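Local coordinates for triacylglycerol lipase (Clostridium botulinum, PDB 5AH1), which probably hydrolyses the ester bonds of triacylglycerols and also of synthetic polyesters, as a zinc-binding lipase of the alpha/beta-hydrolase fold, at residues G123-R131 with W297-D307; K153-R161 with Y267-G275. All coordinates share one frame; numbering follows the deposited sequence.

Interaction 1 of 2, residues G123-R131 with W297-D307. With ZN (zinc ion), chain B.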
# COMPACT_ATOMS: atom_id res chain seq x y z
N GLY A 123 8.97 -2.19 -5.42
CA GLY A 123 9.78 -1.03 -5.12
C GLY A 123 9.14 -0.17 -4.04
O GLY A 123 7.95 0.18 -4.15
N PRO A 124 9.89 0.17 -2.99
CA PRO A 124 9.30 0.93 -1.89
C PRO A 124 8.92 2.38 -2.25
O PRO A 124 8.05 2.96 -1.59
CB PRO A 124 10.39 0.91 -0.81
CG PRO A 124 11.65 0.68 -1.56
CD PRO A 124 11.28 -0.22 -2.69
N VAL A 125 9.57 2.98 -3.24
CA VAL A 125 9.30 4.37 -3.59
C VAL A 125 9.07 4.60 -5.08
O VAL A 125 9.07 5.73 -5.54
CB VAL A 125 10.46 5.28 -3.08
CG1 VAL A 125 10.61 5.19 -1.56
CG2 VAL A 125 11.79 4.94 -3.75
N SER A 126 8.84 3.52 -5.81
CA SER A 126 8.57 3.60 -7.23
C SER A 126 7.09 3.89 -7.53
O SER A 126 6.24 3.84 -6.64
CB SER A 126 9.04 2.33 -7.93
OG SER A 126 10.45 2.21 -7.78
N SER A 127 6.79 4.19 -8.79
CA SER A 127 5.42 4.47 -9.18
C SER A 127 4.54 3.22 -9.07
O SER A 127 5.02 2.10 -9.03
CB SER A 127 5.37 4.96 -10.61
OG SER A 127 5.78 3.91 -11.48
N ASN A 128 3.23 3.43 -9.05
CA ASN A 128 2.30 2.31 -9.06
C ASN A 128 2.41 1.47 -10.33
O ASN A 128 2.29 0.25 -10.28
CB ASN A 128 0.87 2.81 -8.84
CG ASN A 128 0.58 3.07 -7.39
OD1 ASN A 128 0.72 2.15 -6.56
ND2 ASN A 128 0.14 4.27 -7.05
N TRP A 129 2.64 2.10 -11.47
CA TRP A 129 2.88 1.33 -12.69
C TRP A 129 4.10 0.42 -12.50
O TRP A 129 4.05 -0.80 -12.76
CB TRP A 129 3.14 2.27 -13.86
CG TRP A 129 3.51 1.57 -15.15
CD1 TRP A 129 4.75 1.07 -15.49
CD2 TRP A 129 2.65 1.29 -16.27
NE1 TRP A 129 4.70 0.51 -16.74
CE2 TRP A 129 3.43 0.64 -17.25
CE3 TRP A 129 1.28 1.53 -16.54
CZ2 TRP A 129 2.91 0.27 -18.49
CZ3 TRP A 129 0.78 1.15 -17.76
CH2 TRP A 129 1.58 0.52 -18.71
N ASP A 130 5.21 1.00 -12.05
CA ASP A 130 6.43 0.21 -11.91
C ASP A 130 6.21 -0.92 -10.90
O ASP A 130 6.61 -2.06 -11.13
CB ASP A 130 7.62 1.08 -11.48
CG ASP A 130 8.10 2.07 -12.56
OD1 ASP A 130 7.48 2.20 -13.65
OD2 ASP A 130 9.14 2.73 -12.30
N ARG A 131 5.58 -0.59 -9.78
CA ARG A 131 5.27 -1.58 -8.76
C ARG A 131 4.35 -2.69 -9.25
O ARG A 131 4.51 -3.83 -8.86
CB ARG A 131 4.71 -0.88 -7.53
CG ARG A 131 5.80 -0.06 -6.78
CD ARG A 131 5.19 0.91 -5.78
NE ARG A 131 4.14 0.33 -4.94
CZ ARG A 131 4.23 0.10 -3.64
NH1 ARG A 131 5.38 0.21 -2.97
NH2 ARG A 131 3.15 -0.33 -3.00
N TRP A 297 13.21 13.18 -7.60
CA TRP A 297 12.13 13.60 -6.72
C TRP A 297 11.37 14.82 -7.21
O TRP A 297 10.27 15.06 -6.72
CB TRP A 297 12.65 13.82 -5.30
CG TRP A 297 13.33 12.58 -4.81
CD1 TRP A 297 14.65 12.43 -4.57
CD2 TRP A 297 12.72 11.31 -4.59
NE1 TRP A 297 14.92 11.15 -4.18
CE2 TRP A 297 13.75 10.44 -4.18
CE3 TRP A 297 11.41 10.84 -4.68
CZ2 TRP A 297 13.51 9.11 -3.87
CZ3 TRP A 297 11.17 9.53 -4.37
CH2 TRP A 297 12.21 8.67 -3.97
N ASN A 298 11.93 15.60 -8.13
CA ASN A 298 11.19 16.72 -8.70
C ASN A 298 11.20 16.76 -10.22
O ASN A 298 10.87 17.80 -10.79
CB ASN A 298 11.69 18.06 -8.10
CG ASN A 298 13.09 18.40 -8.51
OD1 ASN A 298 13.79 17.59 -9.14
ND2 ASN A 298 13.53 19.62 -8.16
N SER A 299 11.58 15.66 -10.87
CA SER A 299 11.82 15.68 -12.32
C SER A 299 11.06 14.64 -13.11
O SER A 299 11.23 14.53 -14.32
CB SER A 299 13.31 15.51 -12.61
OG SER A 299 14.04 16.59 -12.04
N THR A 300 10.21 13.86 -12.44
CA THR A 300 9.34 12.90 -13.11
C THR A 300 8.03 12.70 -12.36
O THR A 300 7.98 12.84 -11.14
CB THR A 300 10.04 11.51 -13.27
OG1 THR A 300 9.21 10.65 -14.05
CG2 THR A 300 10.32 10.84 -11.92
N LYS A 301 6.96 12.39 -13.08
CA LYS A 301 5.75 11.94 -12.40
C LYS A 301 5.76 10.43 -12.19
O LYS A 301 4.86 9.90 -11.54
CB LYS A 301 4.50 12.40 -13.13
CG LYS A 301 4.26 11.78 -14.48
CD LYS A 301 2.92 12.27 -15.01
CE LYS A 301 2.52 11.61 -16.33
NZ LYS A 301 1.22 12.19 -16.83
N ASP A 302 6.76 9.73 -12.72
CA ASP A 302 6.83 8.27 -12.57
C ASP A 302 7.54 7.84 -11.28
O ASP A 302 8.55 7.12 -11.33
CB ASP A 302 7.53 7.68 -13.80
CG ASP A 302 7.46 6.16 -13.87
OD1 ASP A 302 6.41 5.57 -13.52
OD2 ASP A 302 8.47 5.56 -14.31
N ILE A 303 7.02 8.28 -10.14
CA ILE A 303 7.65 8.04 -8.84
C ILE A 303 6.56 8.04 -7.76
O ILE A 303 5.50 8.61 -7.97
CB ILE A 303 8.78 9.09 -8.61
CG1 ILE A 303 9.75 8.65 -7.52
CG2 ILE A 303 8.18 10.47 -8.38
CD1 ILE A 303 10.61 7.45 -7.90
N ALA A 304 6.81 7.41 -6.61
CA ALA A 304 5.74 7.23 -5.64
C ALA A 304 5.17 8.55 -5.10
O ALA A 304 3.97 8.65 -4.87
CB ALA A 304 6.20 6.36 -4.47
N THR A 305 6.02 9.53 -4.88
CA THR A 305 5.59 10.78 -4.27
C THR A 305 4.54 11.49 -5.13
O THR A 305 3.59 12.09 -4.60
CB THR A 305 6.81 11.67 -3.93
OG1 THR A 305 7.76 11.63 -5.00
CG2 THR A 305 7.49 11.14 -2.69
N TYR A 306 4.66 11.40 -6.45
CA TYR A 306 3.63 11.93 -7.34
C TYR A 306 2.36 11.08 -7.27
O TYR A 306 1.24 11.60 -7.13
CB TYR A 306 4.12 12.01 -8.79
CG TYR A 306 3.00 12.41 -9.72
CD1 TYR A 306 2.62 13.74 -9.86
CD2 TYR A 306 2.28 11.45 -10.42
CE1 TYR A 306 1.58 14.10 -10.69
CE2 TYR A 306 1.24 11.80 -11.23
CZ TYR A 306 0.89 13.12 -11.38
OH TYR A 306 -0.17 13.45 -12.20
N ASP A 307 2.51 9.77 -7.36
CA ASP A 307 1.37 8.86 -7.39
C ASP A 307 0.56 8.88 -6.08
O ASP A 307 -0.63 8.53 -6.08
CB ASP A 307 1.85 7.44 -7.71
CG ASP A 307 1.90 7.14 -9.21
OD1 ASP A 307 1.61 8.06 -10.02
OD2 ASP A 307 2.22 5.98 -9.56
ZN ZN B . 8.25 3.64 -14.69
O HOH W 1 9.31 4.65 -10.40
O HOH W 2 -1.00 6.71 -8.37
O HOH W 3 2.08 4.90 -11.99

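Interaction 2 of 2, residues K153-R161 with Y267-G275. With ZN (zinc ion), chain B.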
# COMPACT_ATOMS: atom_id res chain seq x y z
N LYS A 153 8.97 6.74 -22.57
CA LYS A 153 8.33 7.97 -22.15
C LYS A 153 8.96 8.56 -20.89
O LYS A 153 9.20 9.77 -20.82
CB LYS A 153 6.84 7.71 -21.91
CG LYS A 153 6.07 8.93 -21.42
CD LYS A 153 4.59 8.60 -21.26
CE LYS A 153 3.82 9.80 -20.76
NZ LYS A 153 3.76 10.85 -21.82
N PHE A 154 9.23 7.70 -19.91
CA PHE A 154 9.73 8.15 -18.62
C PHE A 154 11.26 8.10 -18.51
O PHE A 154 11.82 8.50 -17.49
CB PHE A 154 9.01 7.41 -17.50
CG PHE A 154 7.57 7.81 -17.38
CD1 PHE A 154 7.21 9.08 -17.01
CD2 PHE A 154 6.56 6.90 -17.66
CE1 PHE A 154 5.88 9.45 -16.91
CE2 PHE A 154 5.22 7.27 -17.57
CZ PHE A 154 4.88 8.55 -17.19
N LYS A 155 11.92 7.65 -19.57
CA LYS A 155 13.38 7.64 -19.66
C LYS A 155 14.03 6.79 -18.57
O LYS A 155 14.91 7.23 -17.86
CB LYS A 155 13.92 9.06 -19.63
CG LYS A 155 13.27 9.97 -20.67
CD LYS A 155 13.71 11.42 -20.52
CE LYS A 155 13.01 12.32 -21.54
NZ LYS A 155 11.52 12.30 -21.44
N HIS A 156 13.56 5.56 -18.47
CA HIS A 156 14.19 4.56 -17.61
C HIS A 156 14.28 3.22 -18.31
O HIS A 156 13.84 3.06 -19.43
CB HIS A 156 13.55 4.52 -16.19
CG HIS A 156 12.19 3.87 -16.07
ND1 HIS A 156 11.94 2.54 -16.32
CD2 HIS A 156 11.03 4.37 -15.57
CE1 HIS A 156 10.68 2.26 -16.02
NE2 HIS A 156 10.11 3.36 -15.54
N ASN A 157 14.90 2.25 -17.65
CA ASN A 157 15.14 0.96 -18.28
C ASN A 157 13.83 0.22 -18.48
O ASN A 157 12.93 0.28 -17.64
CB ASN A 157 16.01 0.08 -17.39
CG ASN A 157 17.44 0.52 -17.35
OD1 ASN A 157 17.93 1.17 -18.26
ND2 ASN A 157 18.13 0.16 -16.27
N ARG A 158 13.73 -0.51 -19.59
CA ARG A 158 12.59 -1.40 -19.81
C ARG A 158 12.62 -2.60 -18.88
O ARG A 158 11.57 -3.02 -18.39
CB ARG A 158 12.53 -1.89 -21.25
CG ARG A 158 11.40 -2.87 -21.51
CD ARG A 158 11.22 -3.29 -22.96
NE ARG A 158 10.26 -4.38 -23.04
CZ ARG A 158 10.02 -5.10 -24.13
NH1 ARG A 158 10.58 -4.85 -25.29
NH2 ARG A 158 9.21 -6.13 -24.05
N TYR A 159 13.80 -3.16 -18.64
CA TYR A 159 13.92 -4.38 -17.82
C TYR A 159 14.50 -4.07 -16.47
O TYR A 159 15.43 -3.27 -16.35
CB TYR A 159 14.76 -5.44 -18.54
CG TYR A 159 14.14 -5.86 -19.84
CD1 TYR A 159 13.04 -6.71 -19.87
CD2 TYR A 159 14.63 -5.39 -21.03
CE1 TYR A 159 12.46 -7.07 -21.06
CE2 TYR A 159 14.06 -5.74 -22.23
CZ TYR A 159 12.97 -6.59 -22.25
OH TYR A 159 12.36 -6.98 -23.43
N GLY A 160 13.97 -4.75 -15.47
CA GLY A 160 14.39 -4.56 -14.10
C GLY A 160 15.01 -5.82 -13.54
O GLY A 160 15.74 -6.53 -14.24
N ARG A 161 14.74 -6.10 -12.28
CA ARG A 161 15.35 -7.25 -11.64
C ARG A 161 14.57 -8.52 -11.95
O ARG A 161 13.55 -8.50 -12.64
CB ARG A 161 15.55 -6.99 -10.15
CG ARG A 161 14.32 -6.84 -9.33
CD ARG A 161 14.68 -6.70 -7.85
NE ARG A 161 15.49 -5.52 -7.55
CZ ARG A 161 16.18 -5.33 -6.43
NH1 ARG A 161 16.18 -6.24 -5.46
NH2 ARG A 161 16.88 -4.22 -6.26
N TYR A 267 18.37 -3.02 3.85
CA TYR A 267 17.25 -2.73 2.96
C TYR A 267 17.76 -2.13 1.65
O TYR A 267 18.83 -1.56 1.59
CB TYR A 267 16.21 -1.81 3.63
CG TYR A 267 16.75 -0.48 4.07
CD1 TYR A 267 17.39 -0.34 5.29
CD2 TYR A 267 16.65 0.64 3.26
CE1 TYR A 267 17.90 0.87 5.70
CE2 TYR A 267 17.14 1.85 3.65
CZ TYR A 267 17.78 1.97 4.87
OH TYR A 267 18.28 3.20 5.23
N ASP A 268 16.96 -2.29 0.61
CA ASP A 268 17.31 -1.95 -0.77
C ASP A 268 16.14 -1.13 -1.30
O ASP A 268 14.99 -1.54 -1.17
CB ASP A 268 17.51 -3.27 -1.53
CG ASP A 268 17.81 -3.11 -3.02
OD1 ASP A 268 17.78 -2.00 -3.59
OD2 ASP A 268 18.10 -4.17 -3.64
N LEU A 269 16.41 0.04 -1.86
CA LEU A 269 15.35 0.90 -2.40
C LEU A 269 14.89 0.49 -3.79
O LEU A 269 13.88 0.99 -4.28
CB LEU A 269 15.78 2.36 -2.40
CG LEU A 269 16.14 2.92 -1.03
CD1 LEU A 269 16.73 4.31 -1.17
CD2 LEU A 269 14.93 2.93 -0.10
N LYS A 270 15.61 -0.44 -4.42
CA LYS A 270 15.15 -1.10 -5.64
C LYS A 270 14.87 -0.14 -6.80
O LYS A 270 13.96 -0.36 -7.60
CB LYS A 270 13.92 -1.98 -5.34
CG LYS A 270 14.11 -2.84 -4.10
CD LYS A 270 13.00 -3.88 -3.86
CE LYS A 270 13.28 -4.69 -2.61
NZ LYS A 270 13.22 -3.89 -1.37
N LEU A 271 15.72 0.89 -6.93
CA LEU A 271 15.60 1.87 -8.00
C LEU A 271 16.52 1.53 -9.18
O LEU A 271 17.02 2.42 -9.86
CB LEU A 271 15.87 3.28 -7.44
CG LEU A 271 14.75 3.76 -6.50
CD1 LEU A 271 15.21 4.94 -5.68
CD2 LEU A 271 13.47 4.09 -7.25
N ASP A 272 16.71 0.24 -9.42
CA ASP A 272 17.53 -0.27 -10.51
C ASP A 272 17.19 0.38 -11.85
O ASP A 272 18.08 0.67 -12.65
CB ASP A 272 17.35 -1.79 -10.67
CG ASP A 272 17.63 -2.58 -9.41
OD1 ASP A 272 17.29 -2.13 -8.30
OD2 ASP A 272 18.18 -3.69 -9.56
N GLN A 273 15.90 0.57 -12.10
CA GLN A 273 15.45 1.01 -13.42
C GLN A 273 15.89 2.43 -13.74
O GLN A 273 15.98 2.80 -14.89
CB GLN A 273 13.93 0.83 -13.60
CG GLN A 273 13.04 1.87 -12.91
CD GLN A 273 12.80 1.57 -11.45
OE1 GLN A 273 13.70 1.15 -10.72
NE2 GLN A 273 11.58 1.81 -11.00
N TRP A 274 16.13 3.20 -12.67
CA TRP A 274 16.59 4.58 -12.76
C TRP A 274 18.10 4.72 -12.71
O TRP A 274 18.60 5.84 -12.66
CB TRP A 274 15.97 5.40 -11.62
CG TRP A 274 14.48 5.55 -11.71
CD1 TRP A 274 13.53 4.94 -10.93
CD2 TRP A 274 13.75 6.37 -12.64
NE1 TRP A 274 12.27 5.32 -11.31
CE2 TRP A 274 12.38 6.22 -12.34
CE3 TRP A 274 14.14 7.23 -13.67
CZ2 TRP A 274 11.40 6.87 -13.06
CZ3 TRP A 274 13.16 7.88 -14.37
CH2 TRP A 274 11.79 7.71 -14.06
N GLY A 275 18.84 3.62 -12.72
CA GLY A 275 20.28 3.69 -12.61
C GLY A 275 20.72 4.07 -11.21
O GLY A 275 21.82 4.61 -11.04
ZN ZN B . 8.25 3.64 -14.69
O HOH W 4 13.71 -3.36 -8.63

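Interaction 1 of 2, residues G123-R131 with W297-D307
Ser127 and Ile303 sit side by side, their CA atoms 4.2 Å apart, each at the N-cap position of a helix, and one backbone bond ties the two approaches together: Ala304 N gives its hydrogen to Val125 O. The methyl of Ala304 packs on Ser126 O, a buried carbonyl with no polar partner in the model, while Val125 sets CG2 against the ring edge of Trp297, 3.8 Å from CH2. Ser127 OG does two jobs. It caps its own helix by accepting from Asp130 N (3.0 Å), and it donates to Asp302 OD1 (2.7 Å), which it meets from above the carboxylate plane. Asp307 reaches across to the first turn of the helix; its OD2 takes the hydrogen of Asn128 N at 2.8 Å, nearly along the C-O axis, and a water carries the same oxygen on to Trp129 N.

Zinc closes the contact at the other end. Asp130 OD1 binds it at 1.9 Å and Asp302 OD2 at 2.0 Å, the two carboxylates arriving from opposite directions with planes 82° apart; His150 and His156 complete the site. Asp302 holds CG anti to the backbone N (chi1 -171°), which carries its carboxylate to both serine and metal. A second water joins Asp130 OD2, Ser127 N and Asp302 O, and Asp130 OD2 also meets the Gln273 side chain. Two acidic groups this close would probably repel without zinc, and the serine helps fix the rotation of Asp302.

Interaction 2 of 2, residues K153-R161 with Y267-G275
His156 lays its imidazole against Gln273, whose CG stands over one ring face, 3.8 Å from the centroid and 16° off the normal. Its CB in turn lies over the six-membered ring of Trp274, and the CD2 edge of the imidazole points at that same indole face, an edge-to-face pair with centroids 4.8 Å apart and planes at 64°. With CG placed between backbone N and carbonyl carbon, chi1 74° sets the imidazole with one face on Gln273 CG and its CD2 edge toward the indole, and NE2 reaches the zinc at 2.1 Å. ND1 points the other way and donates to Asn157 O at 2.8 Å, close to the ring plane, so both nitrogens are engaged and the ring's rotation is fixed. The backbone supports this: Asn157 N bonds almost straight to Gln273 O.

The histidine comes from the connection between helix 148-154 and strand 159-163, and the 3-10 turn 272-274 packs against it, a second shell around one ligand of the four-residue zinc site.

Farther along, Arg161 ends in a salt-bridge network. NH2 gives one hydrogen to Asp268 OD2 and one to Asp272 OD1, each 2.9 Å away, and both acceptors lie near the guanidinium plane. Asp272 OD1 is met on its syn side, Asp268 OD2 from above its carboxylate. Lys270 CG lies over one face, toward the rim of the guanidinium, and the lysine NZ goes to Glu93 and to Asp268 O. Asp268 OD1 accepts from Lys270 N at 2.8 Å, which makes an Asx turn.

Interactions 1 and 2 share the zinc: residues 123-131 and 297-307 supply two aspartates, 153-161 a histidine, and His150 in helix 148-154 the fourth ligand. Interaction 1 is buried and joins the starts of two helices through a serine cap, carboxylates and waters. Interaction 2 lies farther from the centre of the chain and is partly buried; there a loop packs aromatic and aliphatic groups on the metal-bound ring, with salt bridges at the partly exposed Arg161. They also touch directly. Gln273 NE2 is probably hydrogen-bonded to Asp130 OD2 (2.9 Å), and Trp274 CZ2 packs on Asp302 O, so the loop that packs on His156 also reaches both aspartates; the glutamine probably helps hold the carboxylate of Asp130.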